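Local coordinates for amidohydrolase 3 domain-containing protein (PDB 3IGH), which is of unknown function but, as a member of the amidohydrolase family, is probably a metal-dependent hydrolase of non-peptide carbon-nitrogen bonds, at residues 319-324 with 341-346; 349-354 with 391-396; 143-148 with 174-179; 137-142 with 167-172. All coordinates share one frame; numbering follows the deposited sequence. Where two conformers were deposited one is given.

Contact 1 (319-324 with 341-346). With SO4 (sulfate ion), chain G.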
loop_
_atom_site.group_PDB
_atom_site.type_symbol
_atom_site.label_atom_id
_atom_site.label_comp_id
_atom_site.label_asym_id
_atom_site.label_seq_id
_atom_site.Cartn_x
_atom_site.Cartn_y
_atom_site.Cartn_z
ATOM N N LYS A 319 -34.465 7.501 -11.536
ATOM C CA LYS A 319 -34.829 7.314 -10.123
ATOM C C LYS A 319 -33.654 6.743 -9.326
ATOM O O LYS A 319 -33.453 7.103 -8.172
ATOM C CB LYS A 319 -36.065 6.430 -9.960
ATOM C CG LYS A 319 -36.620 6.413 -8.541
ATOM C CD LYS A 319 -37.916 5.618 -8.448
ATOM C CE LYS A 319 -38.706 6.057 -7.220
ATOM N NZ LYS A 319 -40.056 5.426 -7.172
ATOM N N ALA A 320 -32.876 5.864 -9.955
ATOM C CA ALA A 320 -31.662 5.328 -9.342
ATOM C C ALA A 320 -30.689 6.443 -9.005
ATOM O O ALA A 320 -30.015 6.394 -7.975
ATOM C CB ALA A 320 -31.006 4.368 -10.270
ATOM N N LEU A 321 -30.619 7.438 -9.887
ATOM C CA LEU A 321 -29.808 8.617 -9.658
ATOM C C LEU A 321 -30.272 9.413 -8.432
ATOM O O LEU A 321 -29.430 9.890 -7.659
ATOM C CB LEU A 321 -29.770 9.508 -10.904
ATOM C CG LEU A 321 -28.924 10.780 -10.792
ATOM C CD1 LEU A 321 -27.463 10.460 -10.459
ATOM C CD2 LEU A 321 -29.009 11.572 -12.072
ATOM N N ASP A 322 -31.593 9.545 -8.258
ATOM C CA ASP A 322 -32.158 10.161 -7.042
ATOM C C ASP A 322 -31.649 9.441 -5.797
ATOM O O ASP A 322 -31.221 10.086 -4.842
ATOM C CB ASP A 322 -33.696 10.130 -7.039
ATOM C CG ASP A 322 -34.324 11.102 -8.026
ATOM O OD1 ASP A 322 -33.787 12.208 -8.224
ATOM O OD2 ASP A 322 -35.389 10.761 -8.591
ATOM N N VAL A 323 -31.700 8.109 -5.831
ATOM C CA VAL A 323 -31.245 7.254 -4.743
ATOM C C VAL A 323 -29.751 7.469 -4.473
ATOM O O VAL A 323 -29.354 7.663 -3.325
ATOM C CB VAL A 323 -31.549 5.759 -5.032
ATOM C CG1 VAL A 323 -30.935 4.837 -3.973
ATOM C CG2 VAL A 323 -33.055 5.527 -5.134
ATOM N N ALA A 324 -28.938 7.460 -5.531
ATOM C CA ALA A 324 -27.494 7.702 -5.398
ATOM C C ALA A 324 -27.214 9.076 -4.821
ATOM O O ALA A 324 -26.367 9.218 -3.925
ATOM C CB ALA A 324 -26.769 7.534 -6.748
ATOM N N SER A 341 -26.866 7.597 -16.939
ATOM C CA SER A 341 -27.381 7.441 -18.301
ATOM C C SER A 341 -28.624 8.275 -18.589
ATOM O O SER A 341 -28.816 8.743 -19.710
ATOM C CB SER A 341 -27.668 5.966 -18.573
ATOM O OG SER A 341 -26.517 5.174 -18.295
ATOM N N LEU A 342 -29.442 8.466 -17.560
ATOM C CA LEU A 342 -30.673 9.242 -17.641
ATOM C C LEU A 342 -30.675 10.271 -16.516
ATOM O O LEU A 342 -30.788 9.904 -15.341
ATOM C CB LEU A 342 -31.877 8.325 -17.464
ATOM C CG LEU A 342 -32.552 7.646 -18.648
ATOM C CD1 LEU A 342 -33.866 7.084 -18.174
ATOM C CD2 LEU A 342 -32.814 8.636 -19.742
ATOM N N VAL A 343 -30.519 11.541 -16.874
ATOM C CA VAL A 343 -30.492 12.641 -15.908
ATOM C C VAL A 343 -31.550 13.672 -16.304
ATOM O O VAL A 343 -31.497 14.209 -17.406
ATOM C CB VAL A 343 -29.104 13.334 -15.871
ATOM C CG1 VAL A 343 -29.107 14.518 -14.907
ATOM C CG2 VAL A 343 -28.001 12.333 -15.494
ATOM N N ARG A 344 -32.500 13.941 -15.407
ATOM C CA ARG A 344 -33.562 14.935 -15.650
ATOM C C ARG A 344 -33.013 16.352 -15.506
ATOM O O ARG A 344 -31.994 16.542 -14.849
ATOM C CB ARG A 344 -34.704 14.748 -14.652
ATOM C CG ARG A 344 -35.278 13.350 -14.560
ATOM C CD ARG A 344 -36.533 13.322 -13.671
ATOM N NE ARG A 344 -36.254 13.836 -12.331
ATOM C CZ ARG A 344 -36.002 13.078 -11.263
ATOM N NH1 ARG A 344 -35.743 13.657 -10.105
ATOM N NH2 ARG A 344 -36.002 11.750 -11.345
ATOM N N ASP A 345 -33.697 17.344 -16.087
ATOM C CA ASP A 345 -33.281 18.755 -15.970
ATOM C C ASP A 345 -33.144 19.202 -14.511
ATOM O O ASP A 345 -32.224 19.950 -14.178
ATOM C CB ASP A 345 -34.244 19.710 -16.703
ATOM C CG ASP A 345 -34.241 19.531 -18.223
ATOM O OD1 ASP A 345 -34.908 20.346 -18.903
ATOM O OD2 ASP A 345 -33.597 18.592 -18.747
ATOM N N ASP A 346 -34.043 18.723 -13.648
ATOM C CA ASP A 346 -34.018 19.059 -12.216
ATOM C C ASP A 346 -32.837 18.438 -11.454
ATOM O O ASP A 346 -32.382 18.978 -10.440
ATOM C CB ASP A 346 -35.353 18.699 -11.549
ATOM C CG ASP A 346 -35.726 17.231 -11.714
ATOM O OD1 ASP A 346 -35.201 16.382 -10.959
ATOM O OD2 ASP A 346 -36.572 16.928 -12.580
HETATM S S SO4 G . -37.365 17.589 -16.657
HETATM O O1 SO4 G . -36.271 17.103 -17.488
HETATM O O2 SO4 G . -38.308 16.503 -16.406
HETATM O O3 SO4 G . -36.853 18.054 -15.365
HETATM O O4 SO4 G . -38.032 18.683 -17.358
#
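Leu321 and Val343 form the tight, buried half of this contact, whereas Asp322 and Arg344 clasp each other on its more open flank. Leu321 stands on helix 318-331 with CG trans to N (chi1 -179°), which brings its CD2 methyl to 3.6 Å from Val343 CG2 in the loop before helix 345-354. Val343 also rests on Leu348, so the apolar patch runs on into that helix, and Leu321 touches the Gln347 side chain as well.

Toward solvent, polar chemistry takes over. Arg344 meets Asp322 end-on: NH2 bonds OD2 at 3.0 Å within the guanidinium plane, while NH1 reaches OD1 at 3.1 Å from a tilted approach, the two flat groups being turned 47° apart. Arg344 turns its NE side to Asp346, NE donating to OD2 at 3.1 Å and NH1 to OD1 at 2.9 Å. Beyond it, at exposed Asp345, a sulfate most likely picked up during crystallisation accepts a bond from Asp345 N and another from Trp382. A methionine in place of Arg344 would probably leave Asp322 and Asp346, whose OD1 atoms are 5.2 Å apart, facing each other without their shared cation. Asp318 is a third carboxylate paired with Arg344, which is likely to help keep all three acids ionised and ties the loop before helix 345-354 to helix 318-331.

Contact 2 (349-354 with 391-396)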
loop_
_atom_site.group_PDB
_atom_site.type_symbol
_atom_site.label_atom_id
_atom_site.label_comp_id
_atom_site.label_asym_id
_atom_site.label_seq_id
_atom_site.Cartn_x
_atom_site.Cartn_y
_atom_site.Cartn_z
ATOM N N GLU A 349 -29.022 20.456 -11.356
ATOM C CA GLU A 349 -28.669 21.382 -10.281
ATOM C C GLU A 349 -28.294 20.636 -8.997
ATOM O O GLU A 349 -27.429 21.084 -8.240
ATOM C CB GLU A 349 -29.814 22.372 -10.023
ATOM C CG GLU A 349 -29.425 23.623 -9.211
ATOM C CD GLU A 349 -28.437 24.547 -9.933
ATOM O OE1 GLU A 349 -27.674 25.252 -9.239
ATOM O OE2 GLU A 349 -28.419 24.576 -11.186
ATOM N N ARG A 350 -28.936 19.494 -8.759
ATOM C CA ARG A 350 -28.611 18.683 -7.586
ATOM C C ARG A 350 -27.213 18.070 -7.711
ATOM O O ARG A 350 -26.435 18.095 -6.752
ATOM C CB ARG A 350 -29.665 17.609 -7.343
ATOM C CG ARG A 350 -29.544 16.997 -5.968
ATOM C CD ARG A 350 -30.694 16.098 -5.629
ATOM N NE ARG A 350 -30.491 15.549 -4.295
ATOM C CZ ARG A 350 -30.953 14.375 -3.883
ATOM N NH1 ARG A 350 -30.714 13.978 -2.637
ATOM N NH2 ARG A 350 -31.655 13.602 -4.707
ATOM N N VAL A 351 -26.891 17.566 -8.904
ATOM C CA VAL A 351 -25.530 17.099 -9.228
ATOM C C VAL A 351 -24.502 18.206 -8.954
ATOM O O VAL A 351 -23.484 17.975 -8.288
ATOM C CB VAL A 351 -25.439 16.578 -10.701
ATOM C CG1 VAL A 351 -23.992 16.498 -11.187
ATOM C CG2 VAL A 351 -26.123 15.206 -10.829
ATOM N N LYS A 352 -24.802 19.413 -9.433
ATOM C CA LYS A 352 -23.945 20.582 -9.222
ATOM C C LYS A 352 -23.747 20.888 -7.738
ATOM O O LYS A 352 -22.613 21.056 -7.280
ATOM C CB LYS A 352 -24.524 21.809 -9.939
ATOM C CG LYS A 352 -23.634 23.043 -9.874
ATOM C CD LYS A 352 -24.250 24.208 -10.621
ATOM C CE LYS A 352 -23.272 25.366 -10.723
ATOM N NZ LYS A 352 -23.785 26.433 -11.628
ATOM N N ASN A 353 -24.854 20.936 -6.998
ATOM C CA ASN A 353 -24.829 21.293 -5.582
ATOM C C ASN A 353 -24.097 20.297 -4.692
ATOM O O ASN A 353 -23.428 20.696 -3.740
ATOM C CB ASN A 353 -26.251 21.532 -5.071
ATOM C CG ASN A 353 -26.872 22.806 -5.646
ATOM O OD1 ASN A 353 -26.163 23.721 -6.076
ATOM N ND2 ASN A 353 -28.201 22.861 -5.664
ATOM N N LEU A 354 -24.205 19.009 -5.014
ATOM C CA LEU A 354 -23.544 17.962 -4.226
ATOM C C LEU A 354 -22.096 17.739 -4.629
ATOM O O LEU A 354 -21.377 16.983 -3.972
ATOM C CB LEU A 354 -24.328 16.641 -4.299
ATOM C CG LEU A 354 -25.728 16.650 -3.676
ATOM C CD1 LEU A 354 -26.478 15.365 -3.978
ATOM C CD2 LEU A 354 -25.663 16.880 -2.179
ATOM N N LYS A 391 -20.987 20.670 -17.737
ATOM C CA LYS A 391 -21.233 22.000 -17.186
ATOM C C LYS A 391 -21.424 21.980 -15.666
ATOM O O LYS A 391 -21.114 22.959 -14.990
ATOM C CB LYS A 391 -22.471 22.609 -17.852
ATOM C CG LYS A 391 -22.461 24.124 -17.970
ATOM C CD LYS A 391 -23.286 24.586 -19.173
ATOM C CE LYS A 391 -22.520 24.391 -20.483
ATOM N NZ LYS A 391 -23.396 24.487 -21.683
ATOM N N VAL A 392 -21.932 20.871 -15.133
ATOM C CA VAL A 392 -22.267 20.794 -13.705
ATOM C C VAL A 392 -21.341 19.896 -12.865
ATOM O O VAL A 392 -21.380 19.952 -11.638
ATOM C CB VAL A 392 -23.768 20.440 -13.457
ATOM C CG1 VAL A 392 -24.682 21.544 -14.009
ATOM C CG2 VAL A 392 -24.134 19.072 -14.041
ATOM N N ALA A 393 -20.509 19.083 -13.516
ATOM C CA ALA A 393 -19.628 18.164 -12.786
ATOM C C ALA A 393 -18.323 17.879 -13.509
ATOM O O ALA A 393 -18.235 18.011 -14.735
ATOM C CB ALA A 393 -20.354 16.853 -12.495
ATOM N N GLU A 394 -17.311 17.483 -12.738
ATOM C CA GLU A 394 -16.129 16.857 -13.313
ATOM C C GLU A 394 -16.574 15.561 -13.988
ATOM O O GLU A 394 -17.297 14.755 -13.400
ATOM C CB GLU A 394 -15.093 16.563 -12.234
ATOM C CG GLU A 394 -13.732 16.240 -12.793
ATOM C CD GLU A 394 -12.902 17.482 -13.074
ATOM O OE1 GLU A 394 -12.481 17.670 -14.239
ATOM O OE2 GLU A 394 -12.668 18.264 -12.127
ATOM N N LEU A 395 -16.176 15.398 -15.242
ATOM C CA LEU A 395 -16.659 14.303 -16.063
ATOM C C LEU A 395 -15.470 13.501 -16.577
ATOM O O LEU A 395 -14.530 14.067 -17.129
ATOM C CB LEU A 395 -17.462 14.874 -17.235
ATOM C CG LEU A 395 -18.317 13.981 -18.129
ATOM C CD1 LEU A 395 -19.561 13.523 -17.396
ATOM C CD2 LEU A 395 -18.720 14.765 -19.366
ATOM N N GLY A 396 -15.513 12.186 -16.384
ATOM C CA GLY A 396 -14.471 11.305 -16.896
ATOM C C GLY A 396 -15.052 10.363 -17.930
ATOM O O GLY A 396 -16.232 10.021 -17.861
HETATM O O HOH W 1 -20.931 18.194 -9.451
HETATM O O HOH W 2 -20.378 21.077 -8.692
#
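This is a small, mainly apolar contact of a helix with a chain turn, in the outer layer of the TIM barrel that marks the amidohydrolase family. Helix 345-354 lies against the point where helix 386-392 gives out and the chain heads into strand 395-397, which pairs in parallel with strand 357-360. The backbones come close, with the CA atoms of Lys352 and Val392 4.8 Å apart.

Val392 has the largest share of the interface. Its CG2 branch lies between the backbone N and the carbonyl carbon (chi1 -63° for CG1), and from there meets CG1 of Val351 at 3.8 Å, the two side chains set roughly perpendicular. That same Val351 methyl touches CB of Ala393 at 3.9 Å, so one branch fills the angle between two successive residues of the turn. Ala393 also touches Leu358 of barrel strand 357-360.

Lys352 joins with its root alone: CB abuts CB of Val392 at 3.8 Å, while the extended chain beyond carries the ammonium away. The remaining links run through the backbone. Lys352 CA makes a C-H...O contact of 3.6 Å with Val392 O, and a water lies 2.8 Å from that oxygen of Val392 and 2.8 Å from Val351 O.

Contact 3 (143-148 with 174-179)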
loop_
_atom_site.group_PDB
_atom_site.type_symbol
_atom_site.label_atom_id
_atom_site.label_comp_id
_atom_site.label_asym_id
_atom_site.label_seq_id
_atom_site.Cartn_x
_atom_site.Cartn_y
_atom_site.Cartn_z
ATOM N N ASP A 143 -21.216 -31.372 -19.051
ATOM C CA ASP A 143 -21.154 -32.161 -17.808
ATOM C C ASP A 143 -20.024 -31.740 -16.871
ATOM O O ASP A 143 -20.255 -31.508 -15.681
ATOM C CB ASP A 143 -20.995 -33.657 -18.126
ATOM C CG ASP A 143 -22.278 -34.298 -18.635
ATOM O OD1 ASP A 143 -22.189 -35.331 -19.330
ATOM O OD2 ASP A 143 -23.372 -33.782 -18.335
ATOM N N LYS A 144 -18.818 -31.635 -17.425
ATOM C CA LYS A 144 -17.618 -31.310 -16.652
ATOM C C LYS A 144 -17.704 -29.948 -15.963
ATOM O O LYS A 144 -17.270 -29.784 -14.817
ATOM C CB LYS A 144 -16.386 -31.351 -17.551
ATOM C CG LYS A 144 -15.934 -32.754 -17.937
ATOM C CD LYS A 144 -14.615 -32.708 -18.692
ATOM C CE LYS A 144 -14.016 -34.100 -18.867
ATOM N NZ LYS A 144 -14.786 -34.931 -19.835
ATOM N N MET A 145 -18.274 -28.975 -16.665
ATOM C CA MET A 145 -18.422 -27.638 -16.122
ATOM C C MET A 145 -19.505 -27.633 -15.057
ATOM O O MET A 145 -19.364 -26.969 -14.026
ATOM C CB MET A 145 -18.764 -26.650 -17.241
ATOM C CG MET A 145 -18.752 -25.190 -16.802
ATOM S SD MET A 145 -17.088 -24.580 -16.484
ATOM C CE MET A 145 -17.511 -23.204 -15.429
ATOM N N LEU A 146 -20.580 -28.387 -15.296
ATOM C CA LEU A 146 -21.676 -28.471 -14.330
ATOM C C LEU A 146 -21.236 -29.158 -13.030
ATOM O O LEU A 146 -21.748 -28.837 -11.954
ATOM C CB LEU A 146 -22.891 -29.186 -14.934
ATOM C CG LEU A 146 -23.682 -28.423 -16.010
ATOM C CD1 LEU A 146 -24.830 -29.284 -16.546
ATOM C CD2 LEU A 146 -24.205 -27.104 -15.481
ATOM N N GLU A 147 -20.298 -30.099 -13.153
ATOM C CA GLU A 147 -19.679 -30.739 -11.992
ATOM C C GLU A 147 -18.940 -29.704 -11.148
ATOM O O GLU A 147 -19.128 -29.646 -9.929
ATOM C CB GLU A 147 -18.718 -31.849 -12.432
ATOM C CG GLU A 147 -18.063 -32.614 -11.275
ATOM C CD GLU A 147 -19.075 -33.324 -10.377
ATOM O OE1 GLU A 147 -20.042 -33.914 -10.908
ATOM O OE2 GLU A 147 -18.897 -33.297 -9.140
ATOM N N LEU A 148 -18.128 -28.878 -11.811
ATOM C CA LEU A 148 -17.400 -27.791 -11.143
ATOM C C LEU A 148 -18.325 -26.765 -10.500
ATOM O O LEU A 148 -18.028 -26.239 -9.421
ATOM C CB LEU A 148 -16.465 -27.085 -12.125
ATOM C CG LEU A 148 -15.163 -27.783 -12.517
ATOM C CD1 LEU A 148 -14.507 -27.045 -13.669
ATOM C CD2 LEU A 148 -14.204 -27.884 -11.330
ATOM N N LYS A 174 -20.918 -16.092 -9.878
ATOM C CA LYS A 174 -20.328 -15.988 -8.541
ATOM C C LYS A 174 -19.380 -17.158 -8.266
ATOM O O LYS A 174 -18.263 -16.959 -7.783
ATOM C CB LYS A 174 -21.438 -15.930 -7.483
ATOM C CG LYS A 174 -20.975 -15.523 -6.086
ATOM C CD LYS A 174 -22.168 -15.406 -5.137
ATOM C CE LYS A 174 -21.838 -14.603 -3.878
ATOM N NZ LYS A 174 -21.153 -15.417 -2.832
ATOM N N VAL A 175 -19.822 -18.368 -8.610
ATOM C CA VAL A 175 -19.033 -19.587 -8.413
ATOM C C VAL A 175 -17.769 -19.609 -9.284
ATOM O O VAL A 175 -16.680 -19.968 -8.816
ATOM C CB VAL A 175 -19.914 -20.851 -8.655
ATOM C CG1 VAL A 175 -19.072 -22.107 -8.742
ATOM C CG2 VAL A 175 -20.946 -20.996 -7.539
ATOM N N ILE A 176 -17.910 -19.206 -10.546
ATOM C CA ILE A 176 -16.758 -19.051 -11.427
ATOM C C ILE A 176 -15.762 -18.052 -10.826
ATOM O O ILE A 176 -14.576 -18.344 -10.717
ATOM C CB ILE A 176 -17.177 -18.617 -12.865
ATOM C CG1 ILE A 176 -17.906 -19.759 -13.586
ATOM C CG2 ILE A 176 -15.950 -18.203 -13.695
ATOM C CD1 ILE A 176 -18.726 -19.294 -14.790
ATOM N N ASN A 177 -16.259 -16.887 -10.422
ATOM C CA ASN A 177 -15.387 -15.819 -9.933
ATOM C C ASN A 177 -14.709 -16.080 -8.586
ATOM O O ASN A 177 -13.579 -15.639 -8.356
ATOM C CB ASN A 177 -16.152 -14.498 -9.882
ATOM C CG ASN A 177 -16.410 -13.926 -11.257
ATOM O OD1 ASN A 177 -15.769 -14.317 -12.245
ATOM N ND2 ASN A 177 -17.340 -12.988 -11.334
ATOM N N GLU A 178 -15.398 -16.804 -7.709
ATOM C CA GLU A 178 -14.904 -17.029 -6.349
ATOM C C GLU A 178 -14.218 -18.369 -6.160
ATOM O O GLU A 178 -13.282 -18.477 -5.377
ATOM C CB GLU A 178 -16.037 -16.884 -5.337
ATOM C CG GLU A 178 -16.530 -15.462 -5.202
ATOM C CD GLU A 178 -17.786 -15.327 -4.367
ATOM O OE1 GLU A 178 -18.325 -16.358 -3.900
ATOM O OE2 GLU A 178 -18.239 -14.176 -4.182
ATOM N N ARG A 179 -14.671 -19.387 -6.878
ATOM C CA ARG A 179 -14.217 -20.750 -6.608
ATOM C C ARG A 179 -13.484 -21.393 -7.777
ATOM O O ARG A 179 -12.408 -21.965 -7.596
ATOM C CB ARG A 179 -15.411 -21.612 -6.185
ATOM C CG ARG A 179 -15.049 -22.933 -5.531
ATOM C CD ARG A 179 -16.302 -23.571 -4.962
ATOM N NE ARG A 179 -17.084 -24.260 -5.991
ATOM C CZ ARG A 179 -18.413 -24.349 -6.002
ATOM N NH1 ARG A 179 -19.139 -23.776 -5.045
ATOM N NH2 ARG A 179 -19.020 -25.013 -6.978
HETATM O O HOH W 3 -15.784 -25.235 -8.079
#
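Arg179 reaches from helix 166-180 to the carbonyl of Leu148, and its side chain can be followed outward atom by atom. CB points toward helix 143-149, and CG and CD carry the chain on; none of the three comes within 4.2 Å of residues 143-148. A bend at chi3 (80°) then swings the head round. Arg179 NE donates to a water at 2.6 Å, and this water in turn gives a bond to Leu148 O. CZ lies in a flat group that has CG1 of Val175 against one face, off-centre toward the rim. At the tip, Arg179 NH2 donates to Leu148 O at 2.9 Å in a fairly straight bond (160°), the oxygen lying in the guanidinium plane; a weak bond goes on to Leu149 O.

The acceptors sit at the C-terminal end of helix 143-149, where a cation is likely to suit the helix dipole. Both helices belong to the alpha/beta insertion between barrel strands 58-68 and 202-210; the axes of segments 143-148 and 174-179 approach to 11.7 Å, their N-to-C directions 69° apart. Deeper in, Met145, bent at chi2, spans the gap with its CE methyl, 3.9 Å from CG1 and 4.1 Å from CD1 of Ile176, the two side chains crossing at about a right angle; both also touch Phe130.

Contact 4 (137-142 with 167-172). With SO4 (sulfate ion), chain P.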
loop_
_atom_site.group_PDB
_atom_site.type_symbol
_atom_site.label_atom_id
_atom_site.label_comp_id
_atom_site.label_asym_id
_atom_site.label_seq_id
_atom_site.Cartn_x
_atom_site.Cartn_y
_atom_site.Cartn_z
ATOM N N HIS A 137 -27.202 -13.090 -20.785
ATOM C CA HIS A 137 -28.257 -13.362 -19.800
ATOM C C HIS A 137 -28.591 -14.854 -19.708
ATOM O O HIS A 137 -29.376 -15.266 -18.850
ATOM C CB HIS A 137 -29.525 -12.546 -20.091
ATOM C CG HIS A 137 -29.297 -11.065 -20.151
ATOM N ND1 HIS A 137 -28.797 -10.345 -19.087
ATOM C CD2 HIS A 137 -29.518 -10.169 -21.142
ATOM C CE1 HIS A 137 -28.706 -9.069 -19.425
ATOM N NE2 HIS A 137 -29.138 -8.936 -20.666
ATOM N N VAL A 138 -27.996 -15.650 -20.595
ATOM C CA VAL A 138 -28.185 -17.102 -20.627
ATOM C C VAL A 138 -26.845 -17.754 -20.958
ATOM O O VAL A 138 -26.045 -17.205 -21.727
ATOM C CB VAL A 138 -29.245 -17.543 -21.718
ATOM C CG1 VAL A 138 -29.412 -19.057 -21.749
ATOM C CG2 VAL A 138 -30.608 -16.902 -21.493
ATOM N N ALA A 139 -26.600 -18.932 -20.380
ATOM C CA ALA A 139 -25.444 -19.734 -20.735
ATOM C C ALA A 139 -25.776 -21.216 -20.816
ATOM O O ALA A 139 -26.768 -21.671 -20.251
ATOM C CB ALA A 139 -24.311 -19.507 -19.741
ATOM N N VAL A 140 -24.939 -21.957 -21.533
ATOM C CA VAL A 140 -25.043 -23.414 -21.578
ATOM C C VAL A 140 -23.701 -24.000 -21.154
ATOM O O VAL A 140 -22.640 -23.457 -21.486
ATOM C CB VAL A 140 -25.452 -23.956 -22.987
ATOM C CG1 VAL A 140 -25.813 -25.443 -22.917
ATOM C CG2 VAL A 140 -26.641 -23.196 -23.548
ATOM N N ALA A 141 -23.758 -25.106 -20.416
ATOM C CA ALA A 141 -22.563 -25.783 -19.929
ATOM C C ALA A 141 -22.631 -27.298 -20.159
ATOM O O ALA A 141 -23.718 -27.880 -20.120
ATOM C CB ALA A 141 -22.366 -25.467 -18.442
ATOM N N ASN A 142 -21.477 -27.918 -20.414
ATOM C CA ASN A 142 -21.384 -29.379 -20.474
ATOM C C ASN A 142 -21.281 -30.036 -19.078
ATOM O O ASN A 142 -21.282 -29.331 -18.054
ATOM C CB ASN A 142 -20.282 -29.848 -21.452
ATOM C CG ASN A 142 -18.851 -29.579 -20.968
ATOM O OD1 ASN A 142 -18.594 -29.133 -19.838
ATOM N ND2 ASN A 142 -17.900 -29.864 -21.853
ATOM N N LYS A 167 -31.329 -16.160 -11.992
ATOM C CA LYS A 167 -30.562 -16.213 -10.748
ATOM C C LYS A 167 -29.586 -17.386 -10.682
ATOM O O LYS A 167 -28.618 -17.331 -9.925
ATOM C CB LYS A 167 -31.459 -16.146 -9.506
ATOM C CG LYS A 167 -32.307 -17.370 -9.237
ATOM C CD LYS A 167 -33.081 -17.190 -7.932
ATOM C CE LYS A 167 -34.156 -18.251 -7.756
ATOM N NZ LYS A 167 -33.585 -19.616 -7.565
ATOM N N SER A 168 -29.831 -18.428 -11.480
ATOM C CA SER A 168 -28.874 -19.530 -11.615
ATOM C C SER A 168 -27.610 -19.090 -12.357
ATOM O O SER A 168 -26.520 -19.604 -12.091
ATOM C CB SER A 168 -29.505 -20.731 -12.312
ATOM O OG SER A 168 -30.546 -21.271 -11.520
ATOM N N LEU A 169 -27.765 -18.152 -13.294
ATOM C CA LEU A 169 -26.624 -17.573 -14.003
ATOM C C LEU A 169 -25.834 -16.659 -13.081
ATOM O O LEU A 169 -24.597 -16.621 -13.140
ATOM C CB LEU A 169 -27.065 -16.813 -15.259
ATOM C CG LEU A 169 -25.889 -16.292 -16.099
ATOM C CD1 LEU A 169 -25.039 -17.442 -16.632
ATOM C CD2 LEU A 169 -26.370 -15.419 -17.222
ATOM N N GLU A 170 -26.562 -15.921 -12.243
ATOM C CA GLU A 170 -25.975 -15.097 -11.193
ATOM C C GLU A 170 -25.145 -15.977 -10.251
ATOM O O GLU A 170 -24.043 -15.603 -9.847
ATOM C CB GLU A 170 -27.093 -14.376 -10.432
ATOM C CG GLU A 170 -26.651 -13.443 -9.306
ATOM C CD GLU A 170 -27.822 -12.943 -8.466
ATOM O OE1 GLU A 170 -28.960 -12.883 -8.984
ATOM O OE2 GLU A 170 -27.603 -12.609 -7.281
ATOM N N GLU A 171 -25.682 -17.151 -9.914
ATOM C CA GLU A 171 -24.968 -18.107 -9.065
ATOM C C GLU A 171 -23.735 -18.645 -9.788
ATOM O O GLU A 171 -22.650 -18.679 -9.215
ATOM C CB GLU A 171 -25.876 -19.267 -8.627
ATOM C CG GLU A 171 -25.205 -20.244 -7.656
ATOM C CD GLU A 171 -26.001 -21.524 -7.427
ATOM O OE1 GLU A 171 -26.682 -22.001 -8.362
ATOM O OE2 GLU A 171 -25.931 -22.065 -6.304
ATOM N N ALA A 172 -23.903 -19.038 -11.049
ATOM C CA ALA A 172 -22.804 -19.574 -11.845
ATOM C C ALA A 172 -21.647 -18.585 -11.972
ATOM O O ALA A 172 -20.486 -18.985 -11.867
ATOM C CB ALA A 172 -23.294 -19.997 -13.230
HETATM S S SO4 P . -36.959 -21.988 -7.539
HETATM O O1 SO4 P . -36.051 -20.970 -8.050
HETATM O O2 SO4 P . -37.049 -23.099 -8.480
HETATM O O3 SO4 P . -36.459 -22.493 -6.262
HETATM O O4 SO4 P . -38.279 -21.392 -7.353
#
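Strand 138-141 passes the early turns of helix 166-180 with its N-terminal end closest, the CA atoms of Val138 and Leu169 being 6.8 Å apart. Leu169 bridges the interval almost single-handedly. Its CG is anti to the backbone N (chi1 -175°), which aims the forked end at the strand, and each methyl has its own seat. CD1 of Leu169 meets CB of Ala139 at 3.8 Å, a plain apolar touch. CD2 of Leu169 settles against the peptide joining His137 to Val138, 3.4 Å from His137 C and 3.8 Å from Val138 N. His137 and Val138 turn their CB atoms away from the helix, so it is their backbone that receives the leucine.

Away from the strand, Lys167 NZ donates to a second sulfate, at 2.9 Å from its O1; Lys155 N binds the same ion. At the other end of the strand, Asn142 takes the N-cap position of helix 143-149, its OD1 accepting from Met145 N. Strand 138-141 runs antiparallel between strands 129-133 and 163-165, and Phe130 of the former is touched by both Ala139 and Leu169, so helix 166-180 covers this face of the sheet.

From the N terminus, the chain first opens contact 4 at strand 138-141 and, directly after it, contact 3 at helix 143-149. Helix 166-180 closes both, contact 4 at 167-172 and then contact 3 at 174-179, so the two loops cross and bind one helix to a strand and a helix of the same insertion. Contacts 1 and 2 follow in series within the barrel. Contact 1 closes a short loop from helix 318-331 to the start of helix 345-354; contact 2 opens further along that helix and closes at 391-396. Their centres are 12 Å apart, whereas contacts 2 and 3 lie on opposite sides of the chain's centre, about 42 Å between centres.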